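Local coordinates for Serine/threonine-protein kinase Tel1 (Chaetomium thermophilum, PDB 6SKY) that probably phosphorylates serine or threonine followed by glutamine in its substrates, as an ATP-dependent kinase that signals DNA damage, at residues E1826-T1831 with E1837-L1842; A1876-C1881 with K1885-F1890; S2234-Q2239 with L2243-L2248; K2277-K2282 with Q2290-F2295. All blocks are in the same frame, centred on the assembly; numbering follows the deposited sequence.

Interaction 1. Residues E1826-T1831 with E1837-L1842; sequences EWLNFT and ENLKLL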
# COMPACT_ATOMS: atom_id res chain seq x y z
N GLU A 1826 26.95 -6.80 46.80
CA GLU A 1826 28.16 -7.13 46.07
C GLU A 1826 28.00 -8.36 45.18
O GLU A 1826 28.64 -8.43 44.13
CB GLU A 1826 29.32 -7.38 47.04
CG GLU A 1826 29.69 -6.18 47.88
CD GLU A 1826 30.55 -5.19 47.12
OE1 GLU A 1826 31.39 -5.64 46.32
OE2 GLU A 1826 30.38 -3.97 47.32
N TRP A 1827 27.17 -9.31 45.59
CA TRP A 1827 26.99 -10.54 44.83
C TRP A 1827 26.16 -10.34 43.57
O TRP A 1827 26.38 -11.03 42.58
CB TRP A 1827 26.34 -11.60 45.69
CG TRP A 1827 27.21 -12.15 46.73
CD1 TRP A 1827 28.57 -12.14 46.75
CD2 TRP A 1827 26.80 -12.81 47.93
NE1 TRP A 1827 29.03 -12.75 47.89
CE2 TRP A 1827 27.96 -13.16 48.63
CE3 TRP A 1827 25.56 -13.12 48.48
CZ2 TRP A 1827 27.91 -13.82 49.84
CZ3 TRP A 1827 25.51 -13.77 49.68
CH2 TRP A 1827 26.68 -14.11 50.35
N LEU A 1828 25.19 -9.43 43.60
CA LEU A 1828 24.34 -9.25 42.44
C LEU A 1828 25.02 -8.48 41.32
O LEU A 1828 24.62 -8.62 40.16
CB LEU A 1828 23.04 -8.55 42.84
CG LEU A 1828 22.10 -9.35 43.73
CD1 LEU A 1828 20.89 -8.53 44.08
CD2 LEU A 1828 21.68 -10.64 43.08
N ASN A 1829 26.04 -7.69 41.64
CA ASN A 1829 26.80 -6.95 40.63
C ASN A 1829 28.07 -7.70 40.25
O ASN A 1829 29.17 -7.19 40.37
CB ASN A 1829 27.12 -5.55 41.14
CG ASN A 1829 25.89 -4.73 41.42
OD1 ASN A 1829 25.03 -4.58 40.55
ND2 ASN A 1829 25.79 -4.20 42.63
N PHE A 1830 27.91 -8.93 39.78
CA PHE A 1830 29.04 -9.84 39.60
C PHE A 1830 28.98 -10.46 38.21
O PHE A 1830 28.32 -11.48 38.00
CB PHE A 1830 29.03 -10.92 40.66
CG PHE A 1830 30.39 -11.29 41.14
CD1 PHE A 1830 30.91 -10.73 42.29
CD2 PHE A 1830 31.16 -12.19 40.44
CE1 PHE A 1830 32.16 -11.07 42.74
CE2 PHE A 1830 32.41 -12.54 40.88
CZ PHE A 1830 32.91 -11.97 42.03
N THR A 1831 29.70 -9.86 37.27
CA THR A 1831 29.78 -10.37 35.90
C THR A 1831 30.96 -11.32 35.81
O THR A 1831 32.12 -10.89 35.82
CB THR A 1831 29.94 -9.22 34.91
OG1 THR A 1831 29.09 -8.13 35.30
CG2 THR A 1831 29.57 -9.67 33.51
N GLU A 1837 26.65 -19.67 37.83
CA GLU A 1837 25.84 -20.77 38.34
C GLU A 1837 25.46 -20.61 39.80
O GLU A 1837 24.49 -21.22 40.24
CB GLU A 1837 26.58 -22.09 38.14
CG GLU A 1837 25.67 -23.30 38.15
CD GLU A 1837 24.53 -23.18 37.16
OE1 GLU A 1837 24.78 -22.78 36.00
OE2 GLU A 1837 23.38 -23.48 37.53
N ASN A 1838 26.21 -19.82 40.57
CA ASN A 1838 25.79 -19.46 41.91
C ASN A 1838 24.86 -18.26 41.92
O ASN A 1838 24.02 -18.13 42.81
CB ASN A 1838 27.00 -19.14 42.79
CG ASN A 1838 27.85 -20.36 43.07
OD1 ASN A 1838 27.38 -21.48 43.04
ND2 ASN A 1838 29.12 -20.12 43.36
N LEU A 1839 25.02 -17.37 40.94
CA LEU A 1839 24.11 -16.24 40.81
C LEU A 1839 22.70 -16.72 40.47
O LEU A 1839 21.72 -16.16 40.97
CB LEU A 1839 24.65 -15.29 39.75
CG LEU A 1839 24.10 -13.87 39.70
CD1 LEU A 1839 24.26 -13.20 41.02
CD2 LEU A 1839 24.83 -13.12 38.63
N LYS A 1840 22.59 -17.74 39.62
CA LYS A 1840 21.29 -18.34 39.38
C LYS A 1840 20.65 -18.83 40.67
O LYS A 1840 19.44 -18.68 40.87
CB LYS A 1840 21.41 -19.50 38.40
CG LYS A 1840 21.44 -19.10 36.96
CD LYS A 1840 21.19 -20.31 36.10
CE LYS A 1840 21.50 -20.04 34.65
NZ LYS A 1840 20.44 -19.23 33.99
N LEU A 1841 21.44 -19.42 41.55
CA LEU A 1841 20.90 -19.94 42.80
C LEU A 1841 20.49 -18.82 43.74
O LEU A 1841 19.50 -18.96 44.46
CB LEU A 1841 21.94 -20.84 43.46
CG LEU A 1841 21.58 -21.56 44.75
CD1 LEU A 1841 20.52 -22.59 44.50
CD2 LEU A 1841 22.81 -22.20 45.32
N LEU A 1842 21.21 -17.71 43.73
CA LEU A 1842 20.79 -16.55 44.51
C LEU A 1842 19.46 -16.00 44.02
O LEU A 1842 18.56 -15.68 44.82
CB LEU A 1842 21.85 -15.46 44.44
CG LEU A 1842 22.85 -15.44 45.58
CD1 LEU A 1842 23.76 -14.26 45.40
CD2 LEU A 1842 22.11 -15.35 46.88
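W1827 and L1828 meet L1839 and L1842 where the chain leaves helix 1815-1827 and leads into helix 1836-1849, a corner between consecutive helices of the alpha solenoid. No hydrogen bond crosses between 1826-1831 and 1837-1842; apolar packing joins them, and all five touching residues are buried.

The first group of contacts is between side chains. CD1 of L1842 lies 3.7 Å from CB of W1827 and equally near CE3, so one methyl fills the angle between the stem of the tryptophan and its benzo ring, the two side chains crossing at about a right angle. CG of W1827 stands anti to its carbonyl carbon (chi1 -72°), which carries the indole past L1842 toward helix 1762-1771, where W1762 meets it edge-to-face. L1828 touches more lightly, its CD2 being 4.2 Å from CD1 of L1839.

The second group sets leucine methyls against backbone oxygens. L1839, with CG anti to the backbone N (chi1 -163°), spreads its two branches toward the backbone of 1827-1830, and the forked tip of leucine suits this double task. The oxygen of L1828 is bonded by R1880, from the helix that follows, which gives this buried backbone oxygen a partner. On L1839 itself, CD1 approaches W1827 O to 3.4 Å, whereas CD2 sits 3.9 Å from F1830 O.

Interaction 2. Residues A1876-C1881 with K1885-F1890; sequences AAATRC and KVALLF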
# COMPACT_ATOMS: atom_id res chain seq x y z
N ALA A 1876 19.11 -6.65 36.64
CA ALA A 1876 20.30 -6.73 35.81
C ALA A 1876 20.98 -8.09 35.92
O ALA A 1876 21.38 -8.68 34.91
CB ALA A 1876 21.27 -5.62 36.19
N ALA A 1877 21.09 -8.61 37.14
CA ALA A 1877 21.70 -9.92 37.36
C ALA A 1877 20.94 -11.01 36.62
O ALA A 1877 21.54 -11.87 35.98
CB ALA A 1877 21.76 -10.22 38.85
N ALA A 1878 19.61 -11.00 36.72
CA ALA A 1878 18.82 -12.02 36.04
C ALA A 1878 18.85 -11.84 34.53
O ALA A 1878 18.61 -12.81 33.80
CB ALA A 1878 17.38 -11.99 36.54
N THR A 1879 19.12 -10.64 34.04
CA THR A 1879 19.32 -10.46 32.61
C THR A 1879 20.65 -11.04 32.16
O THR A 1879 20.76 -11.56 31.05
CB THR A 1879 19.25 -8.99 32.24
OG1 THR A 1879 18.14 -8.39 32.90
CG2 THR A 1879 19.06 -8.83 30.76
N ARG A 1880 21.68 -10.96 33.01
CA ARG A 1880 22.96 -11.59 32.69
C ARG A 1880 22.85 -13.11 32.62
O ARG A 1880 23.54 -13.73 31.81
CB ARG A 1880 24.01 -11.18 33.71
CG ARG A 1880 24.97 -10.13 33.22
CD ARG A 1880 25.17 -9.05 34.24
NE ARG A 1880 25.34 -9.59 35.59
CZ ARG A 1880 25.20 -8.87 36.69
NH1 ARG A 1880 25.37 -9.42 37.87
NH2 ARG A 1880 24.89 -7.58 36.61
N CYS A 1881 22.01 -13.72 33.44
CA CYS A 1881 21.87 -15.16 33.50
C CYS A 1881 20.90 -15.72 32.47
O CYS A 1881 20.73 -16.93 32.40
CB CYS A 1881 21.42 -15.59 34.89
SG CYS A 1881 22.54 -15.12 36.21
N LYS A 1885 11.99 -13.49 31.93
CA LYS A 1885 10.72 -13.25 32.62
C LYS A 1885 10.95 -12.92 34.08
O LYS A 1885 10.26 -12.05 34.64
CB LYS A 1885 9.83 -14.47 32.47
CG LYS A 1885 9.37 -14.70 31.06
CD LYS A 1885 8.84 -16.09 30.89
CE LYS A 1885 8.07 -16.23 29.61
NZ LYS A 1885 8.83 -15.67 28.48
N VAL A 1886 11.91 -13.58 34.72
CA VAL A 1886 12.31 -13.22 36.07
C VAL A 1886 12.84 -11.79 36.10
O VAL A 1886 12.54 -11.02 37.01
CB VAL A 1886 13.35 -14.22 36.59
CG1 VAL A 1886 13.73 -13.90 37.99
CG2 VAL A 1886 12.80 -15.62 36.52
N ALA A 1887 13.61 -11.41 35.08
CA ALA A 1887 14.14 -10.06 35.01
C ALA A 1887 13.04 -9.03 34.85
O ALA A 1887 13.10 -7.95 35.43
CB ALA A 1887 15.13 -9.95 33.85
N LEU A 1888 12.01 -9.35 34.06
CA LEU A 1888 10.89 -8.43 33.90
C LEU A 1888 10.11 -8.28 35.20
O LEU A 1888 9.70 -7.17 35.56
CB LEU A 1888 9.98 -8.92 32.78
CG LEU A 1888 8.77 -8.06 32.44
CD1 LEU A 1888 9.20 -6.66 32.10
CD2 LEU A 1888 8.07 -8.66 31.28
N LEU A 1889 9.89 -9.38 35.92
CA LEU A 1889 9.22 -9.27 37.22
C LEU A 1889 10.02 -8.40 38.18
O LEU A 1889 9.45 -7.56 38.89
CB LEU A 1889 8.99 -10.66 37.80
CG LEU A 1889 8.41 -10.75 39.20
CD1 LEU A 1889 7.04 -10.15 39.27
CD2 LEU A 1889 8.35 -12.17 39.61
N PHE A 1890 11.34 -8.58 38.22
CA PHE A 1890 12.16 -7.75 39.10
C PHE A 1890 12.14 -6.29 38.67
O PHE A 1890 12.14 -5.39 39.51
CB PHE A 1890 13.59 -8.26 39.13
CG PHE A 1890 13.77 -9.49 39.94
CD1 PHE A 1890 12.99 -9.73 41.04
CD2 PHE A 1890 14.73 -10.41 39.60
CE1 PHE A 1890 13.17 -10.86 41.78
CE2 PHE A 1890 14.90 -11.54 40.34
CZ PHE A 1890 14.12 -11.76 41.43
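A1878 faces A1887 across an antiparallel helical hairpin, in which helix 1871-1880 and helix 1884-1898 are joined by a very short turn. The short helical segments run at 171° to each other, and their axes come within 8.1 Å, a close approach made possible by the small residues at the interface.

Along 1876-1881, A1878 is the first residue to make real contact. Its CB points at the partner helix and rests 4.1 Å from CB of A1887, with the two CA atoms 5.2 Å apart; a single methyl on each side suits this narrow spacing. The same CB also reaches CG1 of V1886 at 4.4 Å, and it lies at the edge of the F1890 ring, near the ring plane, 4.3 Å from CD2. The alanine methyl thus packs among three side chains from about one turn of the second helix.

T1879 comes next and flanks A1887. Its hydroxyl is bonded within its own helix to the carbonyl oxygen of A1875, so a polar residue can be buried here, while its side chain also touches helix 1916-1923. With OG1 placed anti to the carbonyl carbon (chi1 -45°), that oxygen lies 3.5 Å from CB of A1887.

Interaction 3. Residues S2234-Q2239 with L2243-L2248; sequences SSLKKQ and LSRSDL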
# COMPACT_ATOMS: atom_id res chain seq x y z
N SER A 2234 -4.55 -26.30 -23.19
CA SER A 2234 -4.03 -27.27 -22.23
C SER A 2234 -5.06 -28.38 -22.09
O SER A 2234 -6.27 -28.14 -22.25
CB SER A 2234 -3.73 -26.64 -20.87
OG SER A 2234 -2.74 -27.37 -20.18
N SER A 2235 -4.58 -29.58 -21.82
CA SER A 2235 -5.43 -30.76 -21.73
C SER A 2235 -5.50 -31.17 -20.27
O SER A 2235 -4.73 -32.01 -19.80
CB SER A 2235 -4.89 -31.89 -22.61
OG SER A 2235 -5.81 -32.96 -22.70
N LEU A 2236 -6.44 -30.58 -19.54
CA LEU A 2236 -6.55 -30.79 -18.10
C LEU A 2236 -6.95 -32.21 -17.73
O LEU A 2236 -7.06 -32.51 -16.54
CB LEU A 2236 -7.56 -29.81 -17.51
CG LEU A 2236 -7.30 -28.35 -17.85
CD1 LEU A 2236 -8.31 -27.48 -17.17
CD2 LEU A 2236 -5.90 -27.96 -17.44
N LYS A 2237 -7.16 -33.09 -18.71
CA LYS A 2237 -7.51 -34.48 -18.44
C LYS A 2237 -6.25 -35.34 -18.32
O LYS A 2237 -6.06 -36.05 -17.33
CB LYS A 2237 -8.43 -35.01 -19.53
CG LYS A 2237 -9.67 -34.15 -19.75
CD LYS A 2237 -10.43 -34.57 -21.00
CE LYS A 2237 -11.53 -33.57 -21.33
NZ LYS A 2237 -12.20 -33.89 -22.61
N LYS A 2238 -5.39 -35.28 -19.33
CA LYS A 2238 -4.13 -36.02 -19.33
C LYS A 2238 -3.08 -35.17 -18.63
O LYS A 2238 -2.28 -34.47 -19.24
CB LYS A 2238 -3.72 -36.37 -20.75
CG LYS A 2238 -4.78 -37.20 -21.47
CD LYS A 2238 -4.41 -37.49 -22.91
CE LYS A 2238 -5.53 -38.26 -23.60
NZ LYS A 2238 -5.28 -38.44 -25.05
N GLN A 2239 -3.10 -35.23 -17.30
CA GLN A 2239 -2.31 -34.32 -16.48
C GLN A 2239 -2.09 -34.95 -15.12
O GLN A 2239 -3.05 -35.11 -14.37
CB GLN A 2239 -3.03 -32.98 -16.34
CG GLN A 2239 -2.13 -31.78 -16.16
CD GLN A 2239 -1.79 -31.12 -17.47
OE1 GLN A 2239 -2.31 -31.49 -18.51
NE2 GLN A 2239 -0.91 -30.14 -17.43
N LEU A 2243 -6.03 -31.21 -12.36
CA LEU A 2243 -6.62 -29.88 -12.28
C LEU A 2243 -7.96 -29.95 -12.98
O LEU A 2243 -8.02 -30.22 -14.18
CB LEU A 2243 -5.71 -28.84 -12.93
CG LEU A 2243 -6.34 -27.50 -13.25
CD1 LEU A 2243 -6.74 -26.78 -11.99
CD2 LEU A 2243 -5.39 -26.66 -14.06
N SER A 2244 -9.04 -29.72 -12.24
CA SER A 2244 -10.37 -29.79 -12.82
C SER A 2244 -10.67 -28.54 -13.62
O SER A 2244 -10.18 -27.45 -13.31
CB SER A 2244 -11.42 -29.99 -11.73
OG SER A 2244 -11.22 -29.09 -10.66
N ARG A 2245 -11.47 -28.69 -14.66
CA ARG A 2245 -11.79 -27.54 -15.49
C ARG A 2245 -12.79 -26.62 -14.83
O ARG A 2245 -12.81 -25.43 -15.15
CB ARG A 2245 -12.32 -27.99 -16.84
CG ARG A 2245 -11.99 -27.02 -17.94
CD ARG A 2245 -12.99 -27.06 -19.05
NE ARG A 2245 -12.94 -25.85 -19.85
CZ ARG A 2245 -13.94 -25.41 -20.60
NH1 ARG A 2245 -13.80 -24.29 -21.29
NH2 ARG A 2245 -15.08 -26.08 -20.64
N SER A 2246 -13.60 -27.12 -13.90
CA SER A 2246 -14.59 -26.28 -13.25
C SER A 2246 -13.96 -25.39 -12.19
O SER A 2246 -14.39 -24.24 -12.03
CB SER A 2246 -15.69 -27.12 -12.63
OG SER A 2246 -15.23 -27.75 -11.46
N ASP A 2247 -12.94 -25.86 -11.48
CA ASP A 2247 -12.29 -24.97 -10.54
C ASP A 2247 -11.45 -23.92 -11.25
O ASP A 2247 -11.37 -22.78 -10.80
CB ASP A 2247 -11.45 -25.76 -9.54
CG ASP A 2247 -10.10 -26.16 -10.09
OD1 ASP A 2247 -9.17 -25.33 -10.08
OD2 ASP A 2247 -9.96 -27.32 -10.51
N LEU A 2248 -10.85 -24.28 -12.39
CA LEU A 2248 -10.18 -23.28 -13.21
C LEU A 2248 -11.16 -22.24 -13.73
O LEU A 2248 -10.89 -21.04 -13.68
CB LEU A 2248 -9.45 -23.96 -14.37
CG LEU A 2248 -8.82 -23.06 -15.42
CD1 LEU A 2248 -7.78 -22.18 -14.82
CD2 LEU A 2248 -8.23 -23.90 -16.51
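The loop that links helix 2220-2232 to helix 2245-2259 folds the side chain of L2236 over the start of the second helix, where L2243, R2245 and L2248 receive it. Nothing but van der Waals contact joins 2234-2239 to 2243-2248. CB of L2236 approaches the carbonyl oxygen of L2243 to 3.4 Å, and beyond it the two branches part. CD2 turns to CD2 of L2243, 3.7 Å away, while CD1 reaches CD2 of L2248 at 3.6 Å and CG of R2245 at 3.8 Å. CG of L2236 stands anti to its own carbonyl carbon (chi1 -53°), and this sends the fork across the helix start.

Within the helical repeats of the FAT domain, this is a connection between successive helices, with S2244 at the N-cap position and L2243 just before it. Helix 2203-2217 lies alongside: A2204 touches L2236, and M2208 meets both L2243 and L2248. Cut back to an alanine, L2236 has neither methyl branch, and L2243, R2245 and L2248 would probably be left without their apolar partner and the loop less firmly held against the helix.

R2245 suits the exposed margin of this patch because its chain has two uses. The aliphatic part crosses L2236 at about a right angle, and the extended stretch from CG to NE carries the guanidinium onward to acidic partners, NE forming a salt bridge with D2231 and NH2 another with E2278.

Interaction 4. Residues K2277-K2282 with Q2290-F2295; sequences KELKGK and QVFHQF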
# COMPACT_ATOMS: atom_id res chain seq x y z
N LYS A 2277 -21.79 -26.65 -15.69
CA LYS A 2277 -21.93 -27.71 -16.67
C LYS A 2277 -20.75 -28.68 -16.63
O LYS A 2277 -20.92 -29.87 -16.90
CB LYS A 2277 -22.08 -27.10 -18.06
CG LYS A 2277 -22.38 -28.10 -19.14
CD LYS A 2277 -22.75 -27.40 -20.44
CE LYS A 2277 -23.10 -28.42 -21.52
NZ LYS A 2277 -23.41 -27.76 -22.82
N GLU A 2278 -19.56 -28.19 -16.29
CA GLU A 2278 -18.40 -29.07 -16.15
C GLU A 2278 -18.53 -29.98 -14.94
O GLU A 2278 -17.91 -31.04 -14.91
CB GLU A 2278 -17.12 -28.26 -16.02
CG GLU A 2278 -16.71 -27.55 -17.28
CD GLU A 2278 -16.53 -28.48 -18.44
OE1 GLU A 2278 -15.86 -29.52 -18.27
OE2 GLU A 2278 -17.07 -28.19 -19.53
N LEU A 2279 -19.29 -29.57 -13.93
CA LEU A 2279 -19.49 -30.46 -12.79
C LEU A 2279 -20.07 -31.80 -13.21
O LEU A 2279 -19.74 -32.83 -12.61
CB LEU A 2279 -20.40 -29.80 -11.75
CG LEU A 2279 -19.69 -28.84 -10.82
CD1 LEU A 2279 -20.62 -28.40 -9.73
CD2 LEU A 2279 -18.48 -29.51 -10.23
N LYS A 2280 -20.92 -31.82 -14.24
CA LYS A 2280 -21.48 -33.04 -14.81
C LYS A 2280 -22.32 -33.80 -13.78
O LYS A 2280 -22.03 -34.94 -13.42
CB LYS A 2280 -20.39 -33.93 -15.39
CG LYS A 2280 -19.92 -33.50 -16.76
CD LYS A 2280 -18.61 -34.16 -17.12
CE LYS A 2280 -18.12 -33.69 -18.47
NZ LYS A 2280 -16.91 -34.44 -18.90
N GLY A 2281 -23.37 -33.14 -13.31
CA GLY A 2281 -24.34 -33.75 -12.42
C GLY A 2281 -23.87 -34.03 -11.02
O GLY A 2281 -24.71 -34.27 -10.15
N LYS A 2282 -22.57 -34.01 -10.76
CA LYS A 2282 -22.07 -34.24 -9.41
C LYS A 2282 -22.42 -33.06 -8.51
O LYS A 2282 -22.06 -31.92 -8.82
CB LYS A 2282 -20.57 -34.48 -9.47
CG LYS A 2282 -19.81 -34.06 -8.24
CD LYS A 2282 -18.32 -34.10 -8.52
CE LYS A 2282 -17.55 -33.19 -7.58
NZ LYS A 2282 -16.09 -33.28 -7.84
N GLN A 2290 -17.42 -25.33 -4.03
CA GLN A 2290 -16.81 -24.08 -4.48
C GLN A 2290 -17.56 -23.49 -5.66
O GLN A 2290 -17.82 -22.28 -5.69
CB GLN A 2290 -15.35 -24.33 -4.83
CG GLN A 2290 -14.60 -23.11 -5.33
CD GLN A 2290 -14.42 -22.05 -4.27
OE1 GLN A 2290 -15.33 -21.27 -3.99
NE2 GLN A 2290 -13.23 -22.00 -3.68
N VAL A 2291 -17.96 -24.32 -6.62
CA VAL A 2291 -18.68 -23.81 -7.78
C VAL A 2291 -20.02 -23.20 -7.37
O VAL A 2291 -20.39 -22.11 -7.82
CB VAL A 2291 -18.87 -24.93 -8.82
CG1 VAL A 2291 -19.67 -24.44 -9.97
CG2 VAL A 2291 -17.54 -25.40 -9.30
N PHE A 2292 -20.76 -23.89 -6.50
CA PHE A 2292 -22.08 -23.43 -6.11
C PHE A 2292 -22.00 -22.17 -5.26
O PHE A 2292 -22.83 -21.26 -5.42
CB PHE A 2292 -22.82 -24.52 -5.35
CG PHE A 2292 -23.21 -25.68 -6.19
CD1 PHE A 2292 -23.70 -25.49 -7.45
CD2 PHE A 2292 -23.11 -26.96 -5.70
CE1 PHE A 2292 -24.06 -26.55 -8.22
CE2 PHE A 2292 -23.48 -28.02 -6.47
CZ PHE A 2292 -23.96 -27.82 -7.73
N HIS A 2293 -21.03 -22.09 -4.35
CA HIS A 2293 -20.88 -20.87 -3.58
C HIS A 2293 -20.49 -19.70 -4.47
O HIS A 2293 -20.99 -18.58 -4.30
CB HIS A 2293 -19.85 -21.07 -2.49
CG HIS A 2293 -19.65 -19.86 -1.63
ND1 HIS A 2293 -20.56 -19.47 -0.67
CD2 HIS A 2293 -18.65 -18.96 -1.59
CE1 HIS A 2293 -20.12 -18.38 -0.08
NE2 HIS A 2293 -18.97 -18.04 -0.62
N GLN A 2294 -19.59 -19.93 -5.42
CA GLN A 2294 -19.23 -18.91 -6.40
C GLN A 2294 -20.47 -18.35 -7.09
O GLN A 2294 -20.68 -17.14 -7.14
CB GLN A 2294 -18.30 -19.53 -7.43
CG GLN A 2294 -17.53 -18.55 -8.26
CD GLN A 2294 -16.53 -17.82 -7.44
OE1 GLN A 2294 -15.69 -18.43 -6.77
NE2 GLN A 2294 -16.60 -16.51 -7.46
N PHE A 2295 -21.30 -19.24 -7.62
CA PHE A 2295 -22.45 -18.79 -8.39
C PHE A 2295 -23.48 -18.09 -7.50
O PHE A 2295 -24.07 -17.09 -7.91
CB PHE A 2295 -23.08 -19.97 -9.11
CG PHE A 2295 -23.89 -19.58 -10.29
CD1 PHE A 2295 -23.80 -18.31 -10.81
CD2 PHE A 2295 -24.74 -20.47 -10.88
CE1 PHE A 2295 -24.55 -17.95 -11.89
CE2 PHE A 2295 -25.48 -20.11 -11.96
CZ PHE A 2295 -25.39 -18.85 -12.47
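At the turn of a helical hairpin, L2279, in the last turn of helix 2264-2279, plugs against the early part of helix 2286-2303. The contact between 2277-2282 and 2290-2295 is wholly apolar and is carried by one methyl group. CD1 of L2279 lies 4.0 Å from CB of V2291, these two side chains meeting tip to tip, and 3.9 Å from CZ of F2292, whose ring it approaches obliquely.

The torsions bring the partners together. L2279 has CG anti to the carbonyl carbon (chi1 -83°), aiming its fork at the second helix; F2292 leaves its backbone in the same sense (chi1 -70°), and the far end of its ring swings back to the leucine. A long aromatic suits this position, since F2292 also touches N2380, L2383 and S2384 of helix 2348-2387, while the compact, branched V2291 meets the leucine end on.

After L2279 the backbone turns sharply through a type I' beta turn from L2279 to K2282. K2280 and G2281 both have positive phi, a conformation glycine adopts with little strain. K2282, beyond the turn, forms a salt bridge with E2287 of the second helix. Such packing of consecutive antiparallel helices is that of an alpha-helical hairpin, consistent with the FAT domain's membership of the TPR clan.

Overall arrangement
The four contacts follow one another along the chain without nesting or crossing, each closing a short connection between neighbouring helices. Interaction 1 closes the loop between helices 1815-1827 and 1836-1849, and interaction 2, after the intervening connection 1850-1870, the short turn between 1871-1880 and 1884-1898. These two touch: K1840 bonds the oxygen of C1881, tying helix 1836-1849 to the end of segment 1876-1881. Much later, interaction 3 closes the loop before helix 2245-2259 and interaction 4 the turn after helix 2264-2279. They too are adjacent, their centres about 14 Å apart, with S2246 packing against E2278, L2279 and V2291. The pairs lie on opposite sides of the chain's centre, at least about 40 Å apart between nearest atoms.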